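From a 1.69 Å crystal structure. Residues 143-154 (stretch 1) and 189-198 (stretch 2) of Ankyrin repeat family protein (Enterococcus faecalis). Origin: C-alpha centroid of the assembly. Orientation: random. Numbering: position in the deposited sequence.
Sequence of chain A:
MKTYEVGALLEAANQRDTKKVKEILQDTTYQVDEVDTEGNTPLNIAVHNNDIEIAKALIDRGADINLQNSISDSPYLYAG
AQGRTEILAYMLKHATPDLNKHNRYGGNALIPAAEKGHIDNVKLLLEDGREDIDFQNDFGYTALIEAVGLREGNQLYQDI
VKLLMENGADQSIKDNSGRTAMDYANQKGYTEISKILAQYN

Stretch 1 (143-154) ALIEAVGLREGN
Stretch 2 (189-198) GYTEISKILA

Two helical segments of this ankyrin repeat protein meet along a narrow seam that buries 367 Å², both sides summed. Stretch 1 enters as helix, with phi near -60° and psi near -45° over Ala143 to Glu146, and gives way to a loop that includes Arg151, Glu152 and Gly153. In stretch 2, Gly189 leaves the preceding helix at phi/psi 75/29 in a Schellman motif, Tyr190 (-84/76) takes the N-cap position, and a new helix starts at Thr191. The register is set where loop meets cap: the CA atoms of Gly153 and Tyr190 lie 5.7 Å apart.

Tyr190 is the centrepiece. Its CA-to-CB bond points toward stretch 1, and chi1 of -67° (m) with chi2 of 168° lays the ring along the loop. The hydroxyl, at the far end of the ring, donates a hydrogen bond from Tyr190 OH to Arg151 O, 2.7 Å long, satisfying a carbonyl that has left the helix. Val148 O sits at the ring edge, 3.3 Å from Tyr190 CE1. Over one face lies Gly153, whose CA is 3.8 Å from the centroid of the Tyr190 ring and 12° off its normal, a CH-pi contact. Glycine suits this place twice over: phi/psi of 71/14 favours it, and an ideal CB would lie 2.7 Å from Tyr190 CG, a clash.

A water reinforces this junction, donating to Gly153 O at 2.8 Å and accepting a weak bond from Ile193 N at 3.3 Å.

Beyond the tyrosine the contact becomes apolar. Ile193 points toward stretch 1 in the extended mt rotamer (-70°, 176°); its CD1 reaches Gly153 CA at 3.8 Å, while its CG2 packs at 3.7 Å against CG2 of Val148 (chi1 173°, t). These branched side chains are buried, as their hydrocarbon surfaces require. The two helices run in roughly opposite directions, so one turn earlier in stretch 1 and one turn later in stretch 2, Leu144 (tp; -175°, 66°) and Leu197 (mt; -68°, 173°) meet. Leu197 points toward stretch 1; Leu144 sets out sideways, but its end comes nearer, bringing Leu144 CD2 to 4.3 Å from Leu197 CD2.

The charged side chains pair within their own stretches. Arg151 (m, m, m; chi4 -139°) sets out sideways and its end leads away; it is the backbone carbonyl that meets Tyr190, while Arg151 NE forms a 2.9 Å salt bridge with Glu152 OE1 (chi1 -62°, chi2 70°, chi3 31°). Within stretch 2, Lys195 NZ makes a weak 3.2 Å bond, part of a salt bridge, to Glu192 OE1 on the exposed helix surface.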

ATOM      1  N   ALA A 143      -1.800  10.873   5.581  1.00  4.18           N
ATOM      2  CA  ALA A 143      -1.042   9.838   6.281  1.00  4.61           C
ATOM      3  C   ALA A 143      -0.736  10.292   7.699  1.00  6.70           C
ATOM      4  O   ALA A 143      -0.882   9.518   8.653  1.00  7.59           O
ATOM      5  CB  ALA A 143       0.254   9.509   5.535  1.00  6.74           C
ATOM      6  N   LEU A 144      -0.336  11.551   7.846  1.00  4.72           N
ATOM      7  CA  LEU A 144      -0.049  12.087   9.173  1.00  5.45           C
ATOM      8  C   LEU A 144      -1.266  12.048  10.106  1.00  6.44           C
ATOM      9  O   LEU A 144      -1.161  11.621  11.263  1.00  7.54           O
ATOM     10  CB  LEU A 144       0.469  13.515   9.063  1.00  6.08           C
ATOM     11  CG  LEU A 144       0.902  14.128  10.386  1.00  4.56           C
ATOM     12  CD1 LEU A 144       2.134  13.399  10.970  1.00  7.82           C
ATOM     13  CD2 LEU A 144       1.182  15.627  10.184  1.00  4.94           C
ATOM     14  N   ILE A 145      -2.409  12.510   9.616  1.00  6.23           N
ATOM     15  CA  ILE A 145      -3.625  12.529  10.415  1.00  6.28           C
ATOM     16  C   ILE A 145      -4.022  11.126  10.848  1.00 10.46           C
ATOM     17  O   ILE A 145      -4.376  10.917  12.012  1.00  8.39           O
ATOM     18  CB  ILE A 145      -4.799  13.232   9.682  1.00  5.46           C
ATOM     19  CG1 ILE A 145      -4.541  14.744   9.635  1.00  8.63           C
ATOM     20  CG2 ILE A 145      -6.094  12.964  10.407  1.00  7.02           C
ATOM     21  CD1 ILE A 145      -5.438  15.500   8.676  1.00 10.86           C
ATOM     22  N   GLU A 146      -3.960  10.162   9.932  1.00  7.68           N
ATOM     23  CA  GLU A 146      -4.318   8.795  10.292  1.00  7.08           C
ATOM     24  C   GLU A 146      -3.334   8.233  11.319  1.00  6.42           C
ATOM     25  O   GLU A 146      -3.749   7.591  12.290  1.00 11.45           O
ATOM     26  CB  GLU A 146      -4.423   7.875   9.061  1.00  5.67           C
ATOM     27  CG  GLU A 146      -5.575   8.234   8.118  1.00  5.57           C
ATOM     28  CD  GLU A 146      -6.175   7.005   7.412  1.00 10.82           C
ATOM     29  OE1 GLU A 146      -5.659   5.873   7.582  1.00 15.30           O
ATOM     30  OE2 GLU A 146      -7.177   7.160   6.691  1.00 12.45           O
ATOM     31  N   ALA A 147      -2.036   8.451  11.097  1.00  5.46           N
ATOM     32  CA  ALA A 147      -1.018   7.965  12.027  1.00  7.15           C
ATOM     33  C   ALA A 147      -1.200   8.517  13.448  1.00 11.70           C
ATOM     34  O   ALA A 147      -0.885   7.838  14.423  1.00 11.90           O
ATOM     35  CB  ALA A 147       0.387   8.269  11.514  1.00  7.35           C
ATOM     36  N   VAL A 148      -1.700   9.746  13.556  1.00  5.85           N
ATOM     37  CA  VAL A 148      -1.929  10.388  14.852  1.00  5.17           C
ATOM     38  C   VAL A 148      -3.309  10.072  15.431  1.00 10.47           C
ATOM     39  O   VAL A 148      -3.421   9.600  16.560  1.00 13.08           O
ATOM     40  CB  VAL A 148      -1.789  11.917  14.759  1.00  6.13           C
ATOM     41  CG1 VAL A 148      -2.212  12.570  16.091  1.00  8.56           C
ATOM     42  CG2 VAL A 148      -0.346  12.292  14.430  1.00  5.74           C
ATOM     43  N   GLY A 149      -4.353  10.309  14.638  1.00  8.60           N
ATOM     44  CA  GLY A 149      -5.714  10.323  15.152  1.00  8.90           C
ATOM     45  C   GLY A 149      -6.417   8.986  15.215  1.00 12.62           C
ATOM     46  O   GLY A 149      -7.316   8.779  16.037  1.00 14.62           O
ATOM     47  N   LEU A 150      -6.024   8.069  14.348  1.00  9.48           N
ATOM     48  CA  LEU A 150      -6.730   6.805  14.258  1.00 10.72           C
ATOM     49  C   LEU A 150      -6.074   5.734  15.112  1.00 10.47           C
ATOM     50  O   LEU A 150      -6.649   4.676  15.315  1.00 14.23           O
ATOM     51  CB  LEU A 150      -6.834   6.343  12.809  1.00 10.27           C
ATOM     52  CG  LEU A 150      -8.020   6.913  12.014  1.00 15.62           C
ATOM     53  CD1 LEU A 150      -8.151   8.414  12.165  1.00 23.37           C
ATOM     54  CD2 LEU A 150      -7.909   6.532  10.545  1.00 10.25           C
ATOM     55  N   ARG A 151      -4.877   6.018  15.615  1.00 10.17           N
ATOM     56  CA  ARG A 151      -4.074   4.987  16.272  1.00 10.19           C
ATOM     57  C   ARG A 151      -3.753   5.314  17.733  1.00  6.84           C
ATOM     58  O   ARG A 151      -4.295   6.252  18.304  1.00 14.11           O
ATOM     59  CB  ARG A 151      -2.793   4.714  15.473  1.00  9.78           C
ATOM     60  CG  ARG A 151      -3.063   4.247  14.031  1.00 10.00           C
ATOM     61  CD  ARG A 151      -3.951   2.993  13.953  1.00  8.92           C
ATOM     62  NE  ARG A 151      -3.456   1.884  14.772  1.00 14.69           N
ATOM     63  CZ  ARG A 151      -3.444   0.604  14.400  1.00 13.10           C
ATOM     64  NH1 ARG A 151      -3.876   0.244  13.196  1.00 14.32           N
ATOM     65  NH2 ARG A 151      -2.978  -0.324  15.233  1.00 18.04           N
ATOM     66  N   GLU A 152      -2.843   4.532  18.312  1.00 10.49           N
ATOM     67  CA  GLU A 152      -2.649   4.465  19.765  1.00 11.81           C
ATOM     68  C   GLU A 152      -1.602   5.424  20.359  1.00 12.40           C
ATOM     69  O   GLU A 152      -1.395   5.445  21.575  1.00 16.91           O
ATOM     70  CB  GLU A 152      -2.310   3.022  20.152  1.00 18.48           C
ATOM     71  CG  GLU A 152      -3.419   2.006  19.815  1.00 17.77           C
ATOM     72  CD  GLU A 152      -3.601   1.771  18.316  1.00 22.70           C
ATOM     73  OE1 GLU A 152      -2.603   1.880  17.566  1.00 23.08           O
ATOM     74  OE2 GLU A 152      -4.743   1.472  17.889  1.00 32.90           O
ATOM     75  N   GLY A 153      -0.933   6.192  19.508  1.00  9.88           N
ATOM     76  CA  GLY A 153       0.017   7.193  19.966  1.00  9.42           C
ATOM     77  C   GLY A 153       1.309   6.663  20.558  1.00 10.58           C
ATOM     78  O   GLY A 153       2.050   7.416  21.201  1.00 12.98           O
ATOM     79  N   ASN A 154       1.581   5.377  20.347  1.00 13.28           N
ATOM     80  CA  ASN A 154       2.719   4.727  20.982  1.00 13.06           C
ATOM     81  C   ASN A 154       4.013   4.973  20.222  1.00 13.92           C
ATOM     82  O   ASN A 154       4.037   5.758  19.278  1.00 12.64           O
ATOM     83  CB  ASN A 154       2.465   3.225  21.143  1.00 13.64           C
ATOM     84  CG  ASN A 154       2.302   2.516  19.817  1.00 14.49           C
ATOM     85  OD1 ASN A 154       2.720   3.014  18.776  1.00 19.21           O
ATOM     86  ND2 ASN A 154       1.701   1.337  19.850  1.00 19.80           N
ATOM     87  N   GLY A 189      -4.541  13.246  24.185  1.00 11.24           N
ATOM     88  CA  GLY A 189      -3.513  13.257  25.211  1.00 10.43           C
ATOM     89  C   GLY A 189      -2.232  12.574  24.767  1.00 12.88           C
ATOM     90  O   GLY A 189      -1.493  12.056  25.600  1.00 15.08           O
ATOM     91  N   TYR A 190      -1.955  12.592  23.459  1.00 10.79           N
ATOM     92  CA  TYR A 190      -0.740  11.963  22.925  1.00  6.35           C
ATOM     93  C   TYR A 190       0.452  12.904  23.043  1.00  8.46           C
ATOM     94  O   TYR A 190       0.890  13.510  22.061  1.00 12.69           O
ATOM     95  CB  TYR A 190      -0.940  11.522  21.469  1.00  8.10           C
ATOM     96  CG  TYR A 190      -1.944  10.404  21.293  1.00  9.94           C
ATOM     97  CD1 TYR A 190      -2.418  10.071  20.033  1.00 10.91           C
ATOM     98  CD2 TYR A 190      -2.423   9.683  22.391  1.00 12.21           C
ATOM     99  CE1 TYR A 190      -3.335   9.045  19.855  1.00 10.41           C
ATOM    100  CE2 TYR A 190      -3.350   8.644  22.223  1.00 11.88           C
ATOM    101  CZ  TYR A 190      -3.799   8.336  20.953  1.00 12.29           C
ATOM    102  OH  TYR A 190      -4.727   7.324  20.756  1.00 16.51           O
ATOM    103  N   THR A 191       0.963  13.022  24.264  1.00 10.93           N
ATOM    104  CA  THR A 191       1.989  13.982  24.605  1.00  7.51           C
ATOM    105  C   THR A 191       3.235  13.936  23.735  1.00 10.57           C
ATOM    106  O   THR A 191       3.721  14.976  23.313  1.00 11.99           O
ATOM    107  CB  THR A 191       2.425  13.838  26.087  1.00 12.57           C
ATOM    108  OG1 THR A 191       1.263  13.774  26.919  1.00 17.79           O
ATOM    109  CG2 THR A 191       3.262  15.022  26.488  1.00 20.01           C
ATOM    110  N   GLU A 192       3.775  12.748  23.491  1.00 11.53           N
ATOM    111  CA  GLU A 192       5.008  12.646  22.715  1.00 13.55           C
ATOM    112  C   GLU A 192       4.809  13.080  21.266  1.00 10.80           C
ATOM    113  O   GLU A 192       5.668  13.739  20.696  1.00 12.34           O
ATOM    114  CB  GLU A 192       5.590  11.234  22.768  1.00 10.04           C
ATOM    115  CG  GLU A 192       6.014  10.767  24.164  1.00 12.90           C
ATOM    116  CD  GLU A 192       7.159  11.603  24.752  1.00 23.61           C
ATOM    117  OE1 GLU A 192       7.999  12.122  23.980  1.00 28.14           O
ATOM    118  OE2 GLU A 192       7.221  11.734  25.993  1.00 39.10           O
ATOM    119  N   ILE A 193       3.674  12.713  20.676  1.00  8.21           N
ATOM    120  CA  ILE A 193       3.337  13.199  19.345  1.00 10.53           C
ATOM    121  C   ILE A 193       3.171  14.717  19.317  1.00 10.97           C
ATOM    122  O   ILE A 193       3.677  15.383  18.408  1.00  7.90           O
ATOM    123  CB  ILE A 193       2.106  12.457  18.755  1.00  6.01           C
ATOM    124  CG1 ILE A 193       2.513  11.016  18.444  1.00  9.41           C
ATOM    125  CG2 ILE A 193       1.596  13.149  17.501  1.00  5.87           C
ATOM    126  CD1 ILE A 193       1.381  10.125  17.939  1.00 11.66           C
ATOM    127  N   SER A 194       2.473  15.273  20.313  1.00  8.21           N
ATOM    128  CA  SER A 194       2.277  16.728  20.361  1.00  7.67           C
ATOM    129  C   SER A 194       3.609  17.479  20.378  1.00 10.84           C
ATOM    130  O   SER A 194       3.782  18.492  19.704  1.00  9.36           O
ATOM    131  CB  SER A 194       1.451  17.131  21.586  1.00  9.99           C
ATOM    132  OG  SER A 194       0.118  16.652  21.478  1.00 10.35           O
ATOM    133  N   LYS A 195       4.544  16.972  21.167  1.00  8.37           N
ATOM    134  CA  LYS A 195       5.861  17.570  21.297  1.00 10.45           C
ATOM    135  C   LYS A 195       6.601  17.520  19.953  1.00  8.03           C
ATOM    136  O   LYS A 195       7.205  18.512  19.529  1.00 12.21           O
ATOM    137  CB  LYS A 195       6.651  16.834  22.378  1.00 11.62           C
ATOM    138  CG  LYS A 195       8.021  17.405  22.636  1.00 17.16           C
ATOM    139  CD  LYS A 195       8.681  16.742  23.838  1.00 18.34           C
ATOM    140  CE  LYS A 195       8.955  15.277  23.571  1.00 23.66           C
ATOM    141  NZ  LYS A 195       9.762  14.666  24.666  1.00 34.56           N
ATOM    142  N   ILE A 196       6.552  16.371  19.291  1.00  8.98           N
ATOM    143  CA  ILE A 196       7.165  16.208  17.973  1.00  6.75           C
ATOM    144  C   ILE A 196       6.565  17.226  17.007  1.00  9.94           C
ATOM    145  O   ILE A 196       7.286  17.953  16.321  1.00 10.51           O
ATOM    146  CB  ILE A 196       6.954  14.777  17.436  1.00  9.30           C
ATOM    147  CG1 ILE A 196       7.665  13.746  18.318  1.00 10.86           C
ATOM    148  CG2 ILE A 196       7.428  14.661  15.995  1.00 12.72           C
ATOM    149  CD1 ILE A 196       7.292  12.313  17.969  1.00 13.37           C
ATOM    150  N   LEU A 197       5.239  17.312  16.970  1.00  9.42           N
ATOM    151  CA  LEU A 197       4.577  18.230  16.040  1.00 10.36           C
ATOM    152  C   LEU A 197       4.914  19.695  16.329  1.00 11.86           C
ATOM    153  O   LEU A 197       5.052  20.490  15.405  1.00 16.26           O
ATOM    154  CB  LEU A 197       3.062  18.024  16.040  1.00  6.42           C
ATOM    155  CG  LEU A 197       2.598  16.687  15.452  1.00  3.86           C
ATOM    156  CD1 LEU A 197       1.102  16.470  15.623  1.00  8.71           C
ATOM    157  CD2 LEU A 197       2.977  16.567  13.981  1.00  7.11           C
ATOM    158  N   ALA A 198       5.044  20.046  17.612  1.00 11.96           N
ATOM    159  CA  ALA A 198       5.346  21.421  18.019  1.00  9.22           C
ATOM    160  C   ALA A 198       6.726  21.881  17.532  1.00 12.21           C
ATOM    161  O   ALA A 198       6.994  23.076  17.445  1.00 13.08           O
ATOM    162  CB  ALA A 198       5.260  21.564  19.537  1.00 12.35           C
TER
HETATM  163  O   HOH W   1       2.099  10.092  21.926  1.00 19.97           O